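Local structure of adenine phosphoribosyltransferase, putative (Trypanosoma brucei brucei, 5VN4) at residues L169-G174 and G200-N205; K190-A195 and V206-L211. The protein probably catalyses the reversible transfer of a 5-phosphoribosyl group from its diphosphate to adenine, giving AMP and pyrophosphate in purine salvage. All blocks are in the same frame, centred on the assembly; numbering follows the deposited sequence. Where two conformers were deposited one is given.

Contact 1: residues L169-G174 and G200-N205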
# COMPACT_ATOMS: atom_id res chain seq x y z
N LEU A 169 10.31 -14.79 7.54
CA LEU A 169 11.15 -13.60 7.63
C LEU A 169 11.26 -13.10 9.07
O LEU A 169 12.33 -12.65 9.50
CB LEU A 169 10.61 -12.51 6.71
CG LEU A 169 10.65 -12.85 5.22
CD1 LEU A 169 9.87 -11.80 4.42
CD2 LEU A 169 12.09 -12.95 4.71
N VAL A 170 10.16 -13.16 9.84
CA VAL A 170 10.23 -12.81 11.26
C VAL A 170 11.17 -13.76 11.98
O VAL A 170 12.02 -13.34 12.78
CB VAL A 170 8.81 -12.82 11.87
CG1 VAL A 170 8.87 -12.66 13.38
CG2 VAL A 170 7.95 -11.74 11.24
N ASP A 171 11.03 -15.05 11.70
CA ASP A 171 11.88 -16.08 12.29
C ASP A 171 13.35 -15.86 11.94
O ASP A 171 14.23 -16.14 12.76
CB ASP A 171 11.39 -17.44 11.79
CG ASP A 171 12.12 -18.59 12.42
OD1 ASP A 171 11.82 -18.90 13.60
OD2 ASP A 171 12.96 -19.21 11.73
N ALA A 172 13.62 -15.35 10.74
CA ALA A 172 15.00 -15.13 10.31
C ALA A 172 15.72 -14.09 11.14
O ALA A 172 16.96 -14.05 11.13
CB ALA A 172 15.02 -14.72 8.83
N CYS A 173 14.99 -13.23 11.87
CA CYS A 173 15.60 -12.26 12.76
C CYS A 173 15.37 -12.59 14.23
O CYS A 173 15.81 -11.81 15.10
CB CYS A 173 15.09 -10.85 12.45
SG CYS A 173 15.44 -10.28 10.77
N GLY A 174 14.73 -13.71 14.54
CA GLY A 174 14.54 -14.11 15.92
C GLY A 174 13.56 -13.26 16.69
O GLY A 174 13.54 -13.31 17.92
N GLY A 200 8.21 -26.88 13.55
CA GLY A 200 7.75 -27.73 14.64
C GLY A 200 6.77 -27.07 15.59
O GLY A 200 6.68 -27.49 16.75
N GLY A 201 6.04 -26.06 15.13
CA GLY A 201 5.04 -25.42 15.97
C GLY A 201 5.54 -24.23 16.76
O GLY A 201 4.85 -23.80 17.69
N ARG A 202 6.71 -23.69 16.40
CA ARG A 202 7.29 -22.54 17.10
C ARG A 202 6.32 -21.37 17.24
O ARG A 202 6.40 -20.62 18.22
CB ARG A 202 8.55 -22.10 16.35
CG ARG A 202 9.33 -20.94 16.96
CD ARG A 202 10.65 -20.71 16.21
NE ARG A 202 11.51 -21.89 16.32
CZ ARG A 202 12.48 -22.21 15.46
NH1 ARG A 202 12.75 -21.42 14.43
NH2 ARG A 202 13.19 -23.31 15.65
N TYR A 203 5.40 -21.19 16.29
CA TYR A 203 4.49 -20.05 16.29
C TYR A 203 3.03 -20.45 16.53
O TYR A 203 2.12 -19.69 16.20
CB TYR A 203 4.66 -19.23 15.01
CG TYR A 203 6.09 -18.72 14.90
CD1 TYR A 203 6.50 -17.58 15.60
CD2 TYR A 203 7.04 -19.40 14.15
CE1 TYR A 203 7.82 -17.14 15.53
CE2 TYR A 203 8.34 -18.96 14.06
CZ TYR A 203 8.73 -17.83 14.75
OH TYR A 203 10.04 -17.42 14.67
N SER A 204 2.78 -21.64 17.10
CA SER A 204 1.41 -22.08 17.30
C SER A 204 0.64 -21.22 18.31
O SER A 204 -0.59 -21.26 18.31
CB SER A 204 1.37 -23.55 17.73
OG SER A 204 2.03 -23.71 18.98
N ASN A 205 1.33 -20.44 19.14
CA ASN A 205 0.65 -19.57 20.09
C ASN A 205 0.36 -18.17 19.54
O ASN A 205 0.03 -17.27 20.32
CB ASN A 205 1.41 -19.51 21.43
CG ASN A 205 2.66 -18.68 21.35
OD1 ASN A 205 3.19 -18.41 20.27
ND2 ASN A 205 3.15 -18.26 22.51

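Contact 2: residues K190-A195 and V206-L211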
# COMPACT_ATOMS: atom_id res chain seq x y z
N LYS A 190 -8.46 -22.81 6.56
CA LYS A 190 -7.59 -23.12 7.69
C LYS A 190 -6.19 -22.52 7.50
O LYS A 190 -5.17 -23.20 7.62
CB LYS A 190 -7.56 -24.62 7.98
CG LYS A 190 -8.94 -25.19 8.29
CD LYS A 190 -8.90 -26.69 8.59
CE LYS A 190 -10.30 -27.23 8.82
NZ LYS A 190 -11.00 -26.53 9.94
N GLY A 191 -6.16 -21.23 7.19
CA GLY A 191 -4.92 -20.52 6.89
C GLY A 191 -4.00 -20.32 8.07
O GLY A 191 -2.86 -19.88 7.87
N THR A 192 -4.44 -20.62 9.29
CA THR A 192 -3.54 -20.68 10.43
C THR A 192 -2.54 -21.83 10.32
O THR A 192 -1.47 -21.76 10.92
CB THR A 192 -4.35 -20.93 11.70
OG1 THR A 192 -5.38 -21.88 11.41
CG2 THR A 192 -5.00 -19.64 12.24
N GLN A 193 -2.88 -22.88 9.58
CA GLN A 193 -2.09 -24.11 9.66
C GLN A 193 -0.63 -23.94 9.27
O GLN A 193 0.24 -24.41 10.02
CB GLN A 193 -2.77 -25.25 8.89
CG GLN A 193 -1.93 -26.52 8.84
CD GLN A 193 -2.49 -27.54 7.88
OE1 GLN A 193 -3.67 -27.49 7.53
NE2 GLN A 193 -1.65 -28.48 7.45
N PRO A 194 -0.29 -23.30 8.14
CA PRO A 194 1.15 -23.21 7.80
C PRO A 194 1.96 -22.48 8.86
O PRO A 194 2.99 -23.00 9.31
CB PRO A 194 1.14 -22.51 6.43
CG PRO A 194 -0.23 -22.79 5.87
CD PRO A 194 -1.14 -22.78 7.05
N ALA A 195 1.50 -21.31 9.31
CA ALA A 195 2.22 -20.57 10.33
C ALA A 195 2.31 -21.34 11.64
O ALA A 195 3.33 -21.29 12.33
CB ALA A 195 1.54 -19.22 10.57
N VAL A 206 0.42 -17.98 18.22
CA VAL A 206 0.23 -16.67 17.61
C VAL A 206 -1.22 -16.56 17.14
O VAL A 206 -1.61 -17.30 16.22
CB VAL A 206 1.20 -16.44 16.45
CG1 VAL A 206 0.86 -15.12 15.74
CG2 VAL A 206 2.63 -16.44 16.95
N PRO A 207 -2.03 -15.67 17.70
CA PRO A 207 -3.40 -15.51 17.20
C PRO A 207 -3.43 -14.91 15.80
O PRO A 207 -2.65 -14.01 15.47
CB PRO A 207 -4.05 -14.57 18.22
CG PRO A 207 -3.18 -14.66 19.45
CD PRO A 207 -1.78 -14.88 18.92
N PHE A 208 -4.34 -15.42 14.98
CA PHE A 208 -4.76 -14.77 13.74
C PHE A 208 -6.04 -14.02 14.03
O PHE A 208 -6.99 -14.59 14.57
CB PHE A 208 -5.05 -15.81 12.65
CG PHE A 208 -3.84 -16.33 11.92
CD1 PHE A 208 -2.67 -16.66 12.58
CD2 PHE A 208 -3.90 -16.54 10.55
CE1 PHE A 208 -1.57 -17.17 11.87
CE2 PHE A 208 -2.83 -17.04 9.84
CZ PHE A 208 -1.65 -17.36 10.50
N VAL A 209 -6.09 -12.74 13.65
CA VAL A 209 -7.25 -11.90 13.87
C VAL A 209 -7.65 -11.31 12.52
O VAL A 209 -6.94 -10.46 11.98
CB VAL A 209 -6.96 -10.79 14.88
CG1 VAL A 209 -8.14 -9.83 15.00
CG2 VAL A 209 -6.59 -11.38 16.24
N THR A 210 -8.78 -11.77 11.97
CA THR A 210 -9.29 -11.23 10.72
C THR A 210 -10.68 -10.68 10.98
O THR A 210 -11.57 -11.42 11.40
CB THR A 210 -9.32 -12.28 9.61
OG1 THR A 210 -10.16 -13.38 9.99
CG2 THR A 210 -7.92 -12.80 9.31
N LEU A 211 -10.87 -9.39 10.72
CA LEU A 211 -12.08 -8.71 11.20
C LEU A 211 -13.35 -9.40 10.70
O LEU A 211 -14.27 -9.65 11.50
CB LEU A 211 -12.06 -7.23 10.81
CG LEU A 211 -10.93 -6.44 11.48
CD1 LEU A 211 -11.10 -4.94 11.18
CD2 LEU A 211 -10.86 -6.70 12.98

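Contact 1: residues L169-G174 and G200-N205
One carboxylate oxygen, D171 OD1, takes two donors from consecutive residues of the facing loop, R202 and Y203. R202 NH1 donates to D171 OD1 at 2.8 Å in a salt bridge with an N-H...O angle of 157°, using the syn lone pair, with D171 OD1 close to the guanidinium plane; carboxylate and guanidinium are nearly coplanar. The hydroxyl Y203 OH donates to the anti lone pair of the same D171 OD1 at 2.6 Å, the carboxylate standing at 85° to the phenol ring. With CG anti to its backbone N (chi1 -175°), D171 extends off the last turn of its helix, which ends in a Schellman motif at G174, toward both donors. The two donor side chains also pack on each other: R202 CG lies 3.6 Å above one face of the Y203 ring, toward its rim. D171 OD2 is satisfied by a salt bridge to K240 of the second subunit, so both oxygens of this buried carboxylate are engaged, and the two cations would be expected to keep it ionised. Within the loop, S204 N bonds back to G201 O at 3.0 Å, closing a type I beta turn. The shared carboxylate thus joins the C-terminal end of helix 161-172 to the loop before strand 208-213, beside the dimer partner, in a type I phosphoribosyltransferase fold.

Contact 2: residues K190-A195 and V206-L211
T192, A195 and G191 all meet the phenyl ring of F208, joining the start of helix 192-197 to strand 208-213 within the beta-alpha-beta unit formed by strand 184-185, this helix and strand 208-213. The first kind of interaction is CH-pi. The methyl T192 CG2 sits over one face of the F208 ring, 3.7 Å from its centroid and 20° off the normal; its shortest approach, 3.5 Å from T192 CG2 to F208 CG, shows that it is displaced toward the rim nearest the F208 backbone. T192 has CG2 anti to its carbonyl carbon, and this rotamer presents the methyl, rather than the hydroxyl, to the aromatic face.

Apolar packing makes the second group. A195 CB, directed at the strand from one turn further along the helix, meets the ring edge near its plane, 3.7 Å from F208 CZ. Face and edge are thus met by residues three positions apart. The third kind involves the backbone: the carbonyl G191 O comes obliquely to F208 CE2 at 3.5 Å, just ahead of the helix.

Other parts of the fold also touch the ring. H196 packs against it edge-to-face and also bonds V206 O through NE2, while V180 of the adjacent strand 176-182 and I157 of strand 156-157 touch F208 too. The F208 backbone pairs with N17 and F19, which keeps the residue in the sheet as its side chain projects to the helix.

All four touching residues are buried, and their link is made without a hydrogen bond between the segments. Apart from the polar G191 O, the contact is consistent with cohesion by apolar and CH-pi packing and by burial from water.

Overall arrangement
The segments alternate along the chain, 169-174, 190-195, 200-205 and then 206-211, so the two contacts cross along the sequence. Their centres are about 13 Å apart on the same side of the chain's centre, and they touch through Y203 CB and A195 O at 3.6 Å. The connection from helix 192-197 to strand 208-213 runs through both: contact 2 packs that helix on the mixed sheet, and contact 1 ties the intervening loop to the end of helix 161-172. Contact 1 lies away from the annotated sites but adjoins the second subunit of the homodimer. Contact 2 is nearer the active site, with G191 close to the bound ribose-5-phosphate.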